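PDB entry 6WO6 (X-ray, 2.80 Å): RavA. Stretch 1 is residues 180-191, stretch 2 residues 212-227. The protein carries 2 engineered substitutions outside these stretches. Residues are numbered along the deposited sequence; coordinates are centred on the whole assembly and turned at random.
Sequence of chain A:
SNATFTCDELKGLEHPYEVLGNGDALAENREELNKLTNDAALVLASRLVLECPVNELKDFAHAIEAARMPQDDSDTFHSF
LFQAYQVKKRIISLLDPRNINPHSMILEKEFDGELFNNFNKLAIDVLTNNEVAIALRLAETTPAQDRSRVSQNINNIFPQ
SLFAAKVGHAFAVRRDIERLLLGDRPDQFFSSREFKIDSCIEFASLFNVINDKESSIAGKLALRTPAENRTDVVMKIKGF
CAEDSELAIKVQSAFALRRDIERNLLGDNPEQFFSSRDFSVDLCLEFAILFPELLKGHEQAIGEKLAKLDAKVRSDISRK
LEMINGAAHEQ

Stretch 1 180-191: LLLGDRPDQFFS
Stretch 2, residues 212-227: DKESSIAGKLALRTPA

Stretch 2 is built around a helix from E214 to R224, against which stretch 1 runs in the same sense: the end of a helix through L181, a loop from L182, and a type I turn from R185 to Q188 closed by Q188 N to R185 O at 3.1 Å. The register is set by CA pairs L182–I217 at 6.6 Å, D184–K220 at 6.7 Å, R185–R224 at 6.6 Å and D187–T225 at 5.3 Å. The two stretches bury 644 Å², and no hydrogen bond crosses between them.

K213 occupies the N-cap position (phi/psi -123/9), and its O accepts from I217 N at 3.2 Å. Its extended side chain (m, t, t, t) lays CD 4.0 Å from L182 CD2. One turn later I217 (m, t) leaves its CA sideways, but its branches reach stretch 1: CG2 lies 3.8 Å from L181 CD1 and CD1 lies 3.8 Å from L182 CD2. L181 is t, p and L182 is m, t; the latter has left helical geometry at -89/12.

K220 points toward stretch 1 with chi angles m, t, t, p. Its aliphatic chain does the packing: CB is 3.7 Å from P186 CG, CD 3.4 Å from G183 O, and CE 3.9 Å from D184 OD1. G183, at -101/-167, continues the loop after L182.

L221 (m, t) inserts CD2 at the turn, 3.7 Å from P186 CG, 3.5 Å from D187 N and 4.5 Å from F190 CE1. P186 has a C-gamma endo pucker and points toward the helix; F190 (chi1 m, chi2 84°) meets the methyl obliquely.

R224 has the largest area covered by the other stretch, 80 Å². With chi1 at -37°, chi2 m, chi3 t and chi4 93°, it sets one guanidinium face under the D184 carbonyl; NH1 is 3.0 Å from D184 O, but the angle is too poor for a hydrogen bond. Its CB lies 3.7 Å from R185 NE and 3.8 Å from D187 OD1, beside a salt bridge internal to stretch 1. That bridge is bidentate: R185 (m, m, m, chi4 -96°) donates from NE to D187 OD1 at 3.1 Å and from NH2 to D187 OD2 at 2.9 Å, with D187 at chi1 p.

T225 leaves helical geometry at -68/133. Its chi1 of m turns OG1 back to L221 O, a 2.5 Å hydrogen bond, while OG1 also sits 3.5 Å from D187 CB. P226 (-68/151, C-gamma exo) ends the contact, its CD 3.7 Å from D187 OD2.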

# COMPACT_ATOMS: atom_id res chain seq x y z
N LEU A 180 13.13 -6.71 1.18
CA LEU A 180 14.21 -6.19 0.37
C LEU A 180 14.59 -4.76 0.73
O LEU A 180 15.74 -4.51 1.11
CB LEU A 180 13.84 -6.28 -1.12
CG LEU A 180 13.57 -7.69 -1.65
CD1 LEU A 180 13.50 -7.69 -3.17
CD2 LEU A 180 14.64 -8.66 -1.15
N LEU A 181 13.66 -3.81 0.63
CA LEU A 181 14.01 -2.40 0.83
C LEU A 181 14.52 -2.15 2.25
O LEU A 181 15.50 -1.43 2.44
CB LEU A 181 12.80 -1.51 0.53
CG LEU A 181 13.10 -0.01 0.51
CD1 LEU A 181 14.24 0.29 -0.45
CD2 LEU A 181 11.85 0.78 0.13
N LEU A 182 13.87 -2.75 3.25
CA LEU A 182 14.28 -2.60 4.63
C LEU A 182 15.30 -3.65 5.06
O LEU A 182 15.58 -3.77 6.26
CB LEU A 182 13.07 -2.65 5.56
CG LEU A 182 12.12 -1.46 5.49
CD1 LEU A 182 10.85 -1.73 6.28
CD2 LEU A 182 12.81 -0.21 6.02
N GLY A 183 15.88 -4.39 4.12
CA GLY A 183 16.84 -5.43 4.42
C GLY A 183 18.27 -4.99 4.19
O GLY A 183 18.58 -3.81 4.02
N ASP A 184 19.17 -5.98 4.19
CA ASP A 184 20.59 -5.74 3.98
C ASP A 184 20.95 -5.50 2.52
O ASP A 184 22.05 -5.03 2.24
CB ASP A 184 21.41 -6.91 4.52
CG ASP A 184 21.43 -6.96 6.04
OD1 ASP A 184 21.36 -5.89 6.67
OD2 ASP A 184 21.51 -8.08 6.60
N ARG A 185 20.05 -5.82 1.58
CA ARG A 185 20.30 -5.63 0.15
C ARG A 185 19.15 -4.84 -0.48
O ARG A 185 18.42 -5.37 -1.32
CB ARG A 185 20.50 -6.97 -0.55
CG ARG A 185 21.77 -7.71 -0.17
CD ARG A 185 23.01 -6.92 -0.55
NE ARG A 185 22.99 -6.52 -1.95
CZ ARG A 185 23.60 -7.18 -2.93
NH1 ARG A 185 24.29 -8.28 -2.66
NH2 ARG A 185 23.52 -6.74 -4.18
N PRO A 186 18.97 -3.57 -0.09
CA PRO A 186 17.84 -2.80 -0.62
C PRO A 186 17.93 -2.51 -2.11
O PRO A 186 16.93 -2.05 -2.69
CB PRO A 186 17.88 -1.51 0.20
CG PRO A 186 19.29 -1.38 0.63
CD PRO A 186 19.79 -2.78 0.84
N ASP A 187 19.08 -2.74 -2.76
CA ASP A 187 19.15 -2.57 -4.20
C ASP A 187 18.35 -3.64 -4.93
O ASP A 187 17.90 -3.42 -6.07
CB ASP A 187 20.60 -2.58 -4.67
CG ASP A 187 21.34 -3.83 -4.22
OD1 ASP A 187 21.45 -4.04 -3.00
OD2 ASP A 187 21.81 -4.60 -5.09
N GLN A 188 18.17 -4.81 -4.31
CA GLN A 188 17.42 -5.89 -4.94
C GLN A 188 15.94 -5.55 -5.05
O GLN A 188 15.25 -6.10 -5.92
CB GLN A 188 17.63 -7.19 -4.17
CG GLN A 188 19.07 -7.70 -4.22
CD GLN A 188 19.30 -8.87 -3.29
OE1 GLN A 188 18.51 -9.13 -2.38
NE2 GLN A 188 20.40 -9.59 -3.52
N PHE A 189 15.44 -4.66 -4.20
CA PHE A 189 14.07 -4.17 -4.36
C PHE A 189 13.87 -3.57 -5.75
O PHE A 189 12.81 -3.73 -6.36
CB PHE A 189 13.75 -3.13 -3.28
CG PHE A 189 12.36 -2.57 -3.37
CD1 PHE A 189 11.30 -3.21 -2.74
CD2 PHE A 189 12.11 -1.41 -4.09
CE1 PHE A 189 10.02 -2.70 -2.82
CE2 PHE A 189 10.82 -0.90 -4.18
CZ PHE A 189 9.78 -1.54 -3.54
N PHE A 190 14.90 -2.89 -6.26
CA PHE A 190 14.82 -2.22 -7.55
C PHE A 190 15.30 -3.11 -8.70
O PHE A 190 14.78 -2.98 -9.82
CB PHE A 190 15.64 -0.93 -7.52
CG PHE A 190 15.21 0.04 -6.47
CD1 PHE A 190 15.66 -0.08 -5.16
CD2 PHE A 190 14.34 1.07 -6.77
CE1 PHE A 190 15.25 0.81 -4.18
CE2 PHE A 190 13.93 1.97 -5.80
CZ PHE A 190 14.39 1.83 -4.50
N SER A 191 16.26 -3.99 -8.45
CA SER A 191 16.79 -4.85 -9.50
C SER A 191 16.00 -6.14 -9.68
O SER A 191 16.38 -6.97 -10.50
CB SER A 191 18.26 -5.19 -9.22
OG SER A 191 18.41 -5.87 -7.99
N ASP A 212 11.47 7.90 8.62
CA ASP A 212 12.52 8.00 9.63
C ASP A 212 13.49 6.83 9.58
O ASP A 212 14.25 6.59 10.52
CB ASP A 212 11.93 8.14 11.04
CG ASP A 212 11.02 9.35 11.16
OD1 ASP A 212 11.24 10.34 10.43
OD2 ASP A 212 10.09 9.31 12.00
N LYS A 213 13.49 6.08 8.47
CA LYS A 213 14.48 5.04 8.22
C LYS A 213 15.22 5.27 6.91
O LYS A 213 15.98 4.40 6.47
CB LYS A 213 13.83 3.65 8.21
CG LYS A 213 13.33 3.19 9.56
CD LYS A 213 12.97 1.71 9.55
CE LYS A 213 12.50 1.23 10.92
NZ LYS A 213 12.26 -0.24 10.96
N GLU A 214 15.03 6.43 6.28
CA GLU A 214 15.63 6.68 4.97
C GLU A 214 17.15 6.82 5.06
O GLU A 214 17.84 6.54 4.07
CB GLU A 214 15.03 7.93 4.33
CG GLU A 214 13.52 7.87 4.13
CD GLU A 214 12.76 8.44 5.31
OE1 GLU A 214 13.24 8.31 6.45
OE2 GLU A 214 11.68 9.04 5.09
N SER A 215 17.68 7.23 6.21
CA SER A 215 19.13 7.32 6.36
C SER A 215 19.78 5.94 6.25
O SER A 215 20.75 5.75 5.51
CB SER A 215 19.48 7.98 7.69
OG SER A 215 19.02 9.31 7.74
N SER A 216 19.25 4.97 7.00
CA SER A 216 19.80 3.61 6.96
C SER A 216 19.66 2.99 5.58
O SER A 216 20.60 2.36 5.06
CB SER A 216 19.11 2.75 8.01
OG SER A 216 19.36 1.37 7.80
N ILE A 217 18.49 3.15 4.96
CA ILE A 217 18.26 2.60 3.63
C ILE A 217 19.22 3.23 2.63
O ILE A 217 19.78 2.55 1.77
CB ILE A 217 16.79 2.79 3.21
CG1 ILE A 217 15.85 2.14 4.23
CG2 ILE A 217 16.55 2.21 1.82
CD1 ILE A 217 14.41 2.56 4.06
N ALA A 218 19.42 4.55 2.73
CA ALA A 218 20.31 5.23 1.80
C ALA A 218 21.75 4.78 1.99
O ALA A 218 22.49 4.61 1.01
CB ALA A 218 20.20 6.74 1.98
N GLY A 219 22.17 4.57 3.24
CA GLY A 219 23.51 4.07 3.48
C GLY A 219 23.72 2.68 2.89
O GLY A 219 24.71 2.43 2.21
N LYS A 220 22.77 1.78 3.14
CA LYS A 220 22.88 0.43 2.58
C LYS A 220 22.81 0.44 1.06
O LYS A 220 23.49 -0.36 0.41
CB LYS A 220 21.79 -0.48 3.16
CG LYS A 220 21.87 -0.67 4.67
CD LYS A 220 21.14 -1.92 5.10
CE LYS A 220 21.03 -2.02 6.62
NZ LYS A 220 20.07 -1.02 7.17
N LEU A 221 22.02 1.35 0.48
CA LEU A 221 21.98 1.46 -0.98
C LEU A 221 23.32 1.92 -1.52
O LEU A 221 23.87 1.30 -2.44
CB LEU A 221 20.88 2.43 -1.40
CG LEU A 221 19.45 1.88 -1.43
CD1 LEU A 221 18.46 2.98 -1.77
CD2 LEU A 221 19.36 0.74 -2.43
N ALA A 222 23.87 3.00 -0.97
CA ALA A 222 25.18 3.48 -1.41
C ALA A 222 26.25 2.42 -1.25
O ALA A 222 27.19 2.36 -2.04
CB ALA A 222 25.56 4.75 -0.65
N LEU A 223 26.12 1.56 -0.23
CA LEU A 223 27.15 0.55 0.01
C LEU A 223 27.03 -0.63 -0.95
O LEU A 223 28.04 -1.07 -1.52
CB LEU A 223 27.08 0.07 1.46
CG LEU A 223 28.11 -0.98 1.87
CD1 LEU A 223 29.52 -0.47 1.63
CD2 LEU A 223 27.92 -1.38 3.32
N ARG A 224 25.81 -1.16 -1.16
CA ARG A 224 25.66 -2.43 -1.85
C ARG A 224 25.19 -2.32 -3.30
O ARG A 224 25.30 -3.30 -4.04
CB ARG A 224 24.67 -3.33 -1.09
CG ARG A 224 24.75 -3.24 0.43
CD ARG A 224 25.95 -3.97 1.01
NE ARG A 224 25.95 -3.89 2.47
CZ ARG A 224 25.42 -4.82 3.27
NH1 ARG A 224 24.86 -5.90 2.76
NH2 ARG A 224 25.46 -4.66 4.59
N THR A 225 24.67 -1.17 -3.72
CA THR A 225 24.18 -1.06 -5.10
C THR A 225 25.34 -1.13 -6.08
O THR A 225 26.37 -0.47 -5.87
CB THR A 225 23.42 0.26 -5.30
OG1 THR A 225 22.41 0.40 -4.30
CG2 THR A 225 22.77 0.29 -6.68
N PRO A 226 25.24 -1.92 -7.14
CA PRO A 226 26.26 -1.89 -8.19
C PRO A 226 26.23 -0.56 -8.94
O PRO A 226 25.19 0.08 -9.06
CB PRO A 226 25.88 -3.06 -9.11
CG PRO A 226 25.00 -3.93 -8.27
CD PRO A 226 24.26 -3.00 -7.37
N ALA A 227 27.40 -0.17 -9.45
CA ALA A 227 27.53 1.15 -10.06
C ALA A 227 26.59 1.33 -11.24
O ALA A 227 26.05 2.42 -11.46
CB ALA A 227 28.98 1.39 -10.48